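Local coordinates for putative 4-amino-4-deoxychorismate lyase (Thermus thermophilus, PDB 2ZGI) that probably acts as a pyridoxal-5'-phosphate-dependent lyase of the class-IV aminotransferase family, on 4-amino-4-deoxychorismate, at the interface of chains A and B and the interface of chains A and C. Coordinates in Å, arbitrary orientation; residue numbers count along the deposited sequence, not the author numbering. Chains: chain A/B/C, Putative 4-amino-4-deoxychorismate lyase.

Contact 1: the interface of chains A and B. Residues chain A 82, 128, 130, 134; chain B 19-20.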
loop_
_atom_site.group_PDB
_atom_site.type_symbol
_atom_site.label_atom_id
_atom_site.label_comp_id
_atom_site.label_asym_id
_atom_site.label_seq_id
_atom_site.Cartn_x
_atom_site.Cartn_y
_atom_site.Cartn_z
ATOM N N ARG A 82 12.854 -30.125 -6.571
ATOM C CA ARG A 82 11.790 -29.227 -6.124
ATOM C C ARG A 82 11.196 -29.786 -4.855
ATOM O O ARG A 82 10.872 -30.970 -4.783
ATOM C CB ARG A 82 10.719 -29.069 -7.204
ATOM C CG ARG A 82 9.702 -27.931 -6.940
ATOM C CD ARG A 82 8.471 -28.018 -7.894
ATOM N NE ARG A 82 7.998 -26.707 -8.362
ATOM C CZ ARG A 82 6.970 -26.046 -7.853
ATOM N NH1 ARG A 82 6.293 -26.541 -6.827
ATOM N NH2 ARG A 82 6.614 -24.877 -8.364
ATOM N N GLY A 128 2.420 -21.558 -5.063
ATOM C CA GLY A 128 1.730 -22.177 -6.213
ATOM C C GLY A 128 0.868 -21.222 -7.033
ATOM O O GLY A 128 0.348 -21.594 -8.078
ATOM N N TYR A 130 1.450 -19.087 -9.363
ATOM C CA TYR A 130 2.627 -18.716 -10.132
ATOM C C TYR A 130 2.315 -18.149 -11.515
ATOM O O TYR A 130 3.221 -17.875 -12.298
ATOM C CB TYR A 130 3.497 -19.951 -10.284
ATOM C CG TYR A 130 4.935 -19.700 -10.661
ATOM C CD1 TYR A 130 5.816 -19.061 -9.787
ATOM C CD2 TYR A 130 5.433 -20.190 -11.859
ATOM C CE1 TYR A 130 7.178 -18.872 -10.150
ATOM C CE2 TYR A 130 6.755 -20.011 -12.221
ATOM C CZ TYR A 130 7.615 -19.362 -11.369
ATOM O OH TYR A 130 8.915 -19.204 -11.779
ATOM N N ARG A 134 4.685 -17.234 -14.754
ATOM C CA ARG A 134 4.631 -18.046 -15.965
ATOM C C ARG A 134 4.249 -17.208 -17.178
ATOM O O ARG A 134 4.915 -17.315 -18.202
ATOM C CB ARG A 134 3.702 -19.234 -15.810
ATOM C CG ARG A 134 4.417 -20.479 -15.344
ATOM C CD ARG A 134 3.620 -21.728 -15.745
ATOM N NE ARG A 134 3.771 -22.063 -17.157
ATOM C CZ ARG A 134 2.821 -21.896 -18.075
ATOM N NH1 ARG A 134 1.640 -21.380 -17.741
ATOM N NH2 ARG A 134 3.057 -22.231 -19.337
ATOM N N TYR B 19 1.410 -27.268 -9.951
ATOM C CA TYR B 19 2.458 -26.470 -9.297
ATOM C C TYR B 19 2.269 -24.961 -9.424
ATOM O O TYR B 19 2.835 -24.193 -8.630
ATOM C CB TYR B 19 3.849 -26.818 -9.836
ATOM C CG TYR B 19 4.438 -28.132 -9.336
ATOM C CD1 TYR B 19 4.143 -28.629 -8.060
ATOM C CD2 TYR B 19 5.334 -28.848 -10.124
ATOM C CE1 TYR B 19 4.731 -29.838 -7.589
ATOM C CE2 TYR B 19 5.914 -30.051 -9.675
ATOM C CZ TYR B 19 5.599 -30.540 -8.414
ATOM O OH TYR B 19 6.186 -31.716 -7.956
ATOM N N HIS B 20 1.525 -24.538 -10.445
ATOM C CA HIS B 20 1.459 -23.116 -10.762
ATOM C C HIS B 20 0.056 -22.561 -10.740
ATOM O O HIS B 20 -0.164 -21.382 -11.074
ATOM C CB HIS B 20 2.064 -22.870 -12.134
ATOM C CG HIS B 20 3.538 -23.126 -12.205
ATOM N ND1 HIS B 20 4.193 -23.311 -13.399
ATOM C CD2 HIS B 20 4.479 -23.246 -11.242
ATOM C CE1 HIS B 20 5.483 -23.491 -13.177
ATOM N NE2 HIS B 20 5.683 -23.455 -11.876
HETATM O O HOH W 1 3.764 -25.106 -6.016
HETATM O O HOH W 2 8.258 -23.785 -10.505
#
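A:Arg82 lays its guanidinium on one face of the B:Tyr19 ring, the two planes only 17° apart and the two side chains running past each other in opposite directions. A:Arg82 NH1 stands 3.7 Å from the centroid of the B:Tyr19 ring, a cation-pi contact. The A:Arg82 CD methylene rests above the far rim, 3.7 Å from B:Tyr19 CE2. With CG anti to the backbone N (chi1 -169°) and a bend at chi3, the arginine chain brings the guanidinium over the ring. An alanine in place of B:Tyr19 would probably cost the guanidinium the aromatic face it lies on and leave it freer to turn.

A:Tyr130 lies alongside B:His20, its ring atom CD2 over the centre of the imidazole and 3.3 Å from B:His20 CD2; the two rings are tilted against each other and the side chains point the same way. The aliphatic A:Arg134 chain crosses the same histidine at about a right angle, near ND1 and CE1, though its exact closeness is doubtful.

Two waters, both in the guanidinium plane, tie the arginine to the same dipeptide. Water 1 links A:Arg82 NH1 to the B:Tyr19 backbone O, and water 2 joins A:Arg82 NH2 (2.9 Å) to B:His20 NE2, meeting the imidazole at its edge. The waters probably help hold the turn of the guanidinium and of the imidazole.

Directly, A:Tyr130 N donates to B:His20 O at 3.3 Å, a long bond whose donor lies above the carbonyl plane.

In the fold, strand 78-86 supplies A:Arg82, the loop ahead of helix 131-141 supplies A:Tyr130, and that helix supplies A:Arg134; together they receive the end of helix 15-19 of chain B and the following B:His20 in a two-fold symmetric interface.

Contact 2: the interface of chains A and C. Residues chain A 177, 201, 203; chain C 201-203.
The end of strand 198-202 and the residue that follows it form this contact in both chains, joined on chain A by A:Glu177 from the loop after strand 172-176. The A:Glu177 carboxylate reaches across tip first to the backbone of chain C. Its OE2 accepts a short, nearly straight hydrogen bond from C:Leu203 N, 2.6 Å long with 175° at the hydrogen; the donor comes from the syn side, tilted 33° from the carboxylate plane. The glutamate chain is extended beyond CG (chi2 162°), which carries the acid the full length of the side chain to the partner.

The same carboxylate also packs against the leucine side chain, crossing it at about a right angle. A:Glu177 CD lies 3.8 Å from C:Leu203 CD2, so a methyl group borders the acid next to the backbone bond.

Water 3 brings in a second side chain of chain A. It lies 2.7 Å from A:Arg201 NH1, at the edge of the guanidinium and in its plane, though the bond is bent. The same water is 2.9 Å from the C:Leu203 backbone O, and a long, weaker link joins it to A:Glu177 OE2. Both the N-H and the carbonyl of C:Leu203 are thus engaged, one directly and one through water. A:Arg201 is extended from CG to NE, and its aliphatic part runs alongside the opposing strand end, where A:Arg201 CD lies 4.0 Å from C:Gly202 CA. Through this water the guanidinium may ease the negative charge on the acid.

This small, largely polar patch sets two side chains of chain A against the backbone and leucine of chain C, in an interface that is not an exact two-fold. It joins chains A and C in the deposited assembly, although the structure alone does not show that this pairing is biological.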
loop_
_atom_site.group_PDB
_atom_site.type_symbol
_atom_site.label_atom_id
_atom_site.label_comp_id
_atom_site.label_asym_id
_atom_site.label_seq_id
_atom_site.Cartn_x
_atom_site.Cartn_y
_atom_site.Cartn_z
ATOM N N GLU A 177 15.009 -4.207 -5.077
ATOM C CA GLU A 177 14.102 -4.561 -4.007
ATOM C C GLU A 177 12.663 -4.730 -4.510
ATOM O O GLU A 177 12.288 -4.204 -5.561
ATOM C CB GLU A 177 14.180 -3.509 -2.916
ATOM C CG GLU A 177 15.314 -3.858 -1.923
ATOM C CD GLU A 177 15.731 -2.683 -1.105
ATOM O OE1 GLU A 177 15.888 -1.586 -1.669
ATOM O OE2 GLU A 177 15.933 -2.841 0.087
ATOM N N ARG A 201 21.275 -2.020 -2.063
ATOM C CA ARG A 201 19.919 -2.340 -2.452
ATOM C C ARG A 201 19.222 -1.057 -2.847
ATOM O O ARG A 201 19.539 0.025 -2.343
ATOM C CB ARG A 201 19.176 -2.956 -1.286
ATOM C CG ARG A 201 19.907 -4.125 -0.680
ATOM C CD ARG A 201 19.148 -4.748 0.449
ATOM N NE ARG A 201 19.886 -5.935 0.870
ATOM C CZ ARG A 201 19.370 -6.954 1.549
ATOM N NH1 ARG A 201 18.085 -6.942 1.899
ATOM N NH2 ARG A 201 20.141 -7.989 1.870
ATOM N N LEU A 203 15.210 0.408 -4.803
ATOM C CA LEU A 203 13.953 0.253 -5.489
ATOM C C LEU A 203 14.038 0.973 -6.818
ATOM O O LEU A 203 14.300 2.194 -6.856
ATOM C CB LEU A 203 12.877 0.867 -4.616
ATOM C CG LEU A 203 11.454 0.353 -4.611
ATOM C CD1 LEU A 203 11.392 -1.165 -4.686
ATOM C CD2 LEU A 203 10.831 0.907 -3.325
ATOM N N ARG C 201 22.018 -1.783 4.412
ATOM C CA ARG C 201 20.834 -0.932 4.373
ATOM C C ARG C 201 19.847 -1.558 3.406
ATOM O O ARG C 201 20.255 -2.093 2.364
ATOM C CB ARG C 201 21.221 0.482 3.945
ATOM C CG ARG C 201 22.153 1.158 4.951
ATOM C CD ARG C 201 22.791 2.390 4.374
ATOM N NE ARG C 201 23.914 2.832 5.206
ATOM C CZ ARG C 201 23.931 3.947 5.939
ATOM N NH1 ARG C 201 22.883 4.763 5.968
ATOM N NH2 ARG C 201 25.002 4.233 6.653
ATOM N N GLY C 202 18.564 -1.530 3.766
ATOM C CA GLY C 202 17.516 -2.080 2.900
ATOM C C GLY C 202 16.129 -1.617 3.286
ATOM O O GLY C 202 15.937 -1.056 4.371
ATOM N N LEU C 203 15.166 -1.829 2.382
ATOM C CA LEU C 203 13.779 -1.562 2.668
ATOM C C LEU C 203 13.225 -2.845 3.209
ATOM O O LEU C 203 13.438 -3.922 2.630
ATOM C CB LEU C 203 13.019 -1.180 1.400
ATOM C CG LEU C 203 12.882 0.248 0.886
ATOM C CD1 LEU C 203 12.773 1.355 1.976
ATOM C CD2 LEU C 203 13.928 0.541 -0.098
HETATM O O HOH W 3 15.776 -5.477 1.962
#

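Contact 1 and contact 2 lie about 26 Å apart between the centres of their C-alpha atoms, and they share no residue or secondary-structure element of chain A. Contact 1 uses strand 78-86 and the region around helix 131-141, whereas contact 2 uses the end of strand 198-202 and the loop after strand 172-176. Chain A can therefore hold chains B and C at the same time through separate surfaces. The two-fold A-B pairing and the less symmetric A-C pairing together help build the four-chain deposited assembly, whose relevance in solution the coordinates do not settle.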